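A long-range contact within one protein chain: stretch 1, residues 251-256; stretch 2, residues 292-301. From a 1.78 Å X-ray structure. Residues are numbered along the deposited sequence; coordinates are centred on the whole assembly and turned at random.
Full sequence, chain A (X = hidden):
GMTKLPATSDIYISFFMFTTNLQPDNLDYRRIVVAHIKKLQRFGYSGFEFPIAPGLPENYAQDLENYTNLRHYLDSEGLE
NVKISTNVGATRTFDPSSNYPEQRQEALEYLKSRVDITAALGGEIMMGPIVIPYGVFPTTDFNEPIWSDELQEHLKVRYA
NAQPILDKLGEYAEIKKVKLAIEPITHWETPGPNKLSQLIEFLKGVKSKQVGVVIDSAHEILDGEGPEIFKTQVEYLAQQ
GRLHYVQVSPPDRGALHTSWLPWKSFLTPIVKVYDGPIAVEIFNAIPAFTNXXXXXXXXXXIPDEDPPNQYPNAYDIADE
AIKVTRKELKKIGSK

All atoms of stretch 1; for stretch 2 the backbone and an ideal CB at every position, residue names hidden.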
# COMPACT_ATOMS: atom_id res chain seq x y z
N PRO A 251 7.44 -16.63 -20.64
CA PRO A 251 7.46 -15.26 -20.03
C PRO A 251 6.33 -14.93 -19.06
O PRO A 251 6.57 -14.26 -18.06
CB PRO A 251 7.39 -14.35 -21.26
CG PRO A 251 8.13 -15.14 -22.32
CD PRO A 251 7.59 -16.55 -22.11
N ASP A 252 5.12 -15.42 -19.35
CA ASP A 252 3.98 -15.17 -18.46
C ASP A 252 3.88 -16.17 -17.30
O ASP A 252 2.97 -16.05 -16.50
CB ASP A 252 2.67 -15.06 -19.25
CG ASP A 252 1.97 -16.41 -19.49
OD1 ASP A 252 2.62 -17.46 -19.44
OD2 ASP A 252 0.74 -16.37 -19.73
N ARG A 253 4.78 -17.15 -17.26
CA ARG A 253 4.91 -18.20 -16.24
C ARG A 253 3.78 -19.23 -16.27
O ARG A 253 3.74 -20.04 -15.38
CB ARG A 253 5.09 -17.68 -14.81
CG ARG A 253 5.94 -16.45 -14.61
CD ARG A 253 7.27 -16.43 -15.26
NE ARG A 253 8.18 -17.50 -14.89
CZ ARG A 253 8.97 -17.56 -13.81
NH1 ARG A 253 8.94 -16.64 -12.82
NH2 ARG A 253 9.75 -18.62 -13.68
N GLY A 254 2.95 -19.22 -17.32
CA GLY A 254 1.81 -20.14 -17.46
C GLY A 254 2.06 -21.28 -18.45
O GLY A 254 2.97 -22.07 -18.24
N ALA A 255 1.28 -21.31 -19.54
CA ALA A 255 1.32 -22.39 -20.54
C ALA A 255 2.64 -22.38 -21.29
O ALA A 255 2.98 -21.41 -21.92
CB ALA A 255 0.17 -22.28 -21.51
N LEU A 256 3.37 -23.49 -21.24
CA LEU A 256 4.70 -23.55 -21.88
C LEU A 256 4.64 -23.77 -23.40
O LEU A 256 5.52 -23.35 -24.15
CB LEU A 256 5.55 -24.60 -21.14
CG LEU A 256 7.04 -24.75 -21.45
CD1 LEU A 256 7.79 -23.42 -21.26
CD2 LEU A 256 7.60 -25.87 -20.58
N UNK A 292 1.21 -11.47 -6.34
CA UNK A 292 2.67 -11.24 -6.49
C UNK A 292 3.15 -11.29 -7.93
O UNK A 292 4.07 -10.55 -8.29
CB UNK A 292 3.45 -12.28 -5.68
N UNK A 293 2.53 -12.15 -8.75
CA UNK A 293 2.80 -12.25 -10.20
C UNK A 293 1.77 -11.53 -11.09
O UNK A 293 1.89 -11.58 -12.32
CB UNK A 293 2.85 -13.73 -10.60
N UNK A 294 0.77 -10.88 -10.49
CA UNK A 294 -0.26 -10.09 -11.22
C UNK A 294 -0.89 -10.93 -12.30
O UNK A 294 -0.86 -10.60 -13.47
CB UNK A 294 0.34 -8.83 -11.84
N UNK A 295 -1.47 -12.05 -11.85
CA UNK A 295 -1.98 -13.04 -12.76
C UNK A 295 -3.43 -12.75 -13.14
O UNK A 295 -4.33 -12.96 -12.37
CB UNK A 295 -1.86 -14.43 -12.14
N UNK A 296 -3.59 -12.24 -14.36
CA UNK A 296 -4.88 -11.92 -14.92
C UNK A 296 -5.46 -13.17 -15.64
O UNK A 296 -6.66 -13.24 -15.89
CB UNK A 296 -4.76 -10.73 -15.88
N UNK A 297 -4.60 -14.14 -15.98
CA UNK A 297 -5.02 -15.37 -16.65
C UNK A 297 -5.82 -16.30 -15.75
O UNK A 297 -5.61 -16.36 -14.53
CB UNK A 297 -3.79 -16.11 -17.18
N UNK A 298 -6.67 -17.10 -16.38
CA UNK A 298 -7.44 -18.07 -15.63
C UNK A 298 -6.54 -19.20 -15.06
O UNK A 298 -5.48 -19.54 -15.63
CB UNK A 298 -8.53 -18.66 -16.53
N UNK A 299 -7.01 -19.74 -13.93
CA UNK A 299 -6.35 -20.82 -13.23
C UNK A 299 -6.44 -22.11 -14.05
O UNK A 299 -7.45 -22.37 -14.70
CB UNK A 299 -6.97 -21.01 -11.84
N UNK A 300 -5.36 -22.89 -14.02
CA UNK A 300 -5.37 -24.26 -14.58
C UNK A 300 -5.89 -25.06 -13.39
O UNK A 300 -5.14 -25.41 -12.46
CB UNK A 300 -4.01 -24.74 -15.09
N UNK A 301 -7.20 -25.31 -13.40
CA UNK A 301 -7.87 -25.91 -12.25
C UNK A 301 -7.28 -27.26 -11.87
O UNK A 301 -6.94 -28.06 -12.73
CB UNK A 301 -9.36 -26.07 -12.54

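Stretch 1 offers a tight loop rather than a flat surface. Gly-254 N donates to Asp-252 OD1 (2.8 Å, 154°), which holds the turn, while Asp-252 O and OD2 remain available as acceptors.

At 292 the ideal CB has nothing of stretch 1 within 5.5 Å, so this contact sets no preference; the residue is Ser-292, which does not touch the loop.

Position 293 points its CA-to-CB bond toward stretch 1, yet its ideal CB also lies beyond 5.5 Å. A side chain of some length is needed, and the aliphatic CB and CG of Arg-253 suit a nonpolar one, Leu, Ile or Met. Leu-293 (chi1 m, chi2 t) brings CD1 to 4.4 Å from Arg-253 CG, a loose van der Waals contact. Its backbone also takes part: a water donates to Asp-252 O, with a distance of 3.1 Å from the water O, and weakly to Leu-293 O.

The positive phi at 294 (53/59) is a conformation that Gly, Asn or Asp adopts readily, though others can. With the CB out of reach, nothing in stretch 1 selects further; it is Arg-294.

At 295 the CB points sideways, and a medium aliphatic chain could bend back. Leu-295 does so marginally, with CD2 4.4 Å from Asp-252 O.

Position 296 is out of reach, leaving the choice open; it is Thr-296.

Position 297 is the most informative. Its CB points toward the loop and lies 5.2 Å from Asp-252 OD2, with the acceptor Asp-252 O farther on. Lys, Arg or a long polar chain such as Gln would fit. Arg-297 (chi1 p, chi2 t, chi3 t) sends NH2 to Asp-252 O as a hydrogen bond (3.0 Å, 163°), the carbonyl lying at the guanidinium edge. Its NE makes a long salt bridge to Asp-252 OD2 at 3.8 Å, and a water donating to Asp-252 O accepts weakly from NE. Gly-254 N lies over one guanidinium face, 3.4 Å from Arg-297 NH2. Here the lack of a side chain matters: an ideal CB on Gly-254 would fall 2.8 Å from Arg-297 NE, a clash.

Positions 298 and 299 are out of reach, so many residues would serve; they are Arg-298 and Lys-299.

At 300 the CB again points toward stretch 1 but stops short, facing Gly-254 and Ala-255. The gap is wide: Phe, Tyr or an extended Met would span it, but Leu would fall short. Phe-300 sets CE2 4.0 Å from Gly-254 CA, which sits at the ring edge, and CZ 3.8 Å from Ala-255 N.

Position 301 is out of reach and unconstrained here; it is Trp-301.

Stretch 2 292-301: SLRLTRRKFW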
# COMPACT_ATOMS: atom_id res chain seq x y z
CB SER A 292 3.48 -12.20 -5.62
OG SER A 292 3.29 -13.52 -6.03
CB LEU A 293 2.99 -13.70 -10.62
CG LEU A 293 4.10 -14.50 -9.91
CD1 LEU A 293 4.30 -15.79 -10.61
CD2 LEU A 293 5.42 -13.75 -9.85
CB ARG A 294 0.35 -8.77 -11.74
CG ARG A 294 0.79 -7.89 -10.57
CD ARG A 294 1.36 -6.59 -11.05
NE ARG A 294 1.50 -5.66 -9.94
CZ ARG A 294 2.03 -4.44 -9.99
NH1 ARG A 294 2.59 -3.96 -11.09
NH2 ARG A 294 2.03 -3.71 -8.89
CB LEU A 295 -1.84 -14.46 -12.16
CG LEU A 295 -0.41 -14.95 -11.87
CD1 LEU A 295 -0.44 -16.34 -11.19
CD2 LEU A 295 0.43 -14.92 -13.14
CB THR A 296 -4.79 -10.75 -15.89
OG1 THR A 296 -4.04 -11.17 -17.03
CG2 THR A 296 -4.10 -9.47 -15.23
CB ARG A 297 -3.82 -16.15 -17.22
CG ARG A 297 -2.67 -16.54 -16.21
CD ARG A 297 -1.62 -17.41 -16.89
NE ARG A 297 -0.31 -17.32 -16.23
CZ ARG A 297 0.11 -18.02 -15.18
NH1 ARG A 297 -0.67 -18.91 -14.60
NH2 ARG A 297 1.34 -17.81 -14.71
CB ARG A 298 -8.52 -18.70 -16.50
CG ARG A 298 -9.58 -17.75 -16.94
CD ARG A 298 -10.68 -18.52 -17.66
NE ARG A 298 -11.70 -17.61 -18.16
CZ ARG A 298 -12.73 -17.11 -17.45
NH1 ARG A 298 -12.95 -17.42 -16.17
NH2 ARG A 298 -13.57 -16.26 -18.05
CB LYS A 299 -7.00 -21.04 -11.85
CG LYS A 299 -6.33 -22.11 -10.95
CD LYS A 299 -7.01 -22.22 -9.61
CE LYS A 299 -6.22 -23.08 -8.64
NZ LYS A 299 -6.96 -23.29 -7.35
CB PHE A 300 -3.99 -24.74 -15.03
CG PHE A 300 -3.23 -23.73 -15.82
CD1 PHE A 300 -3.79 -23.14 -16.94
CD2 PHE A 300 -1.92 -23.39 -15.47
CE1 PHE A 300 -3.09 -22.24 -17.72
CE2 PHE A 300 -1.19 -22.48 -16.25
CZ PHE A 300 -1.80 -21.89 -17.37
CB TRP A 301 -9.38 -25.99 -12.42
CG TRP A 301 -9.85 -26.74 -13.58
CD1 TRP A 301 -10.06 -26.25 -14.81
CD2 TRP A 301 -10.27 -28.12 -13.61
NE1 TRP A 301 -10.53 -27.24 -15.64
CE2 TRP A 301 -10.69 -28.39 -14.92
CE3 TRP A 301 -10.30 -29.15 -12.66
CZ2 TRP A 301 -11.15 -29.64 -15.34
CZ3 TRP A 301 -10.76 -30.42 -13.07
CH2 TRP A 301 -11.17 -30.65 -14.40
O HOH W 1 1.08 -14.14 -16.30
O HOH W 2 3.44 -13.88 -14.31
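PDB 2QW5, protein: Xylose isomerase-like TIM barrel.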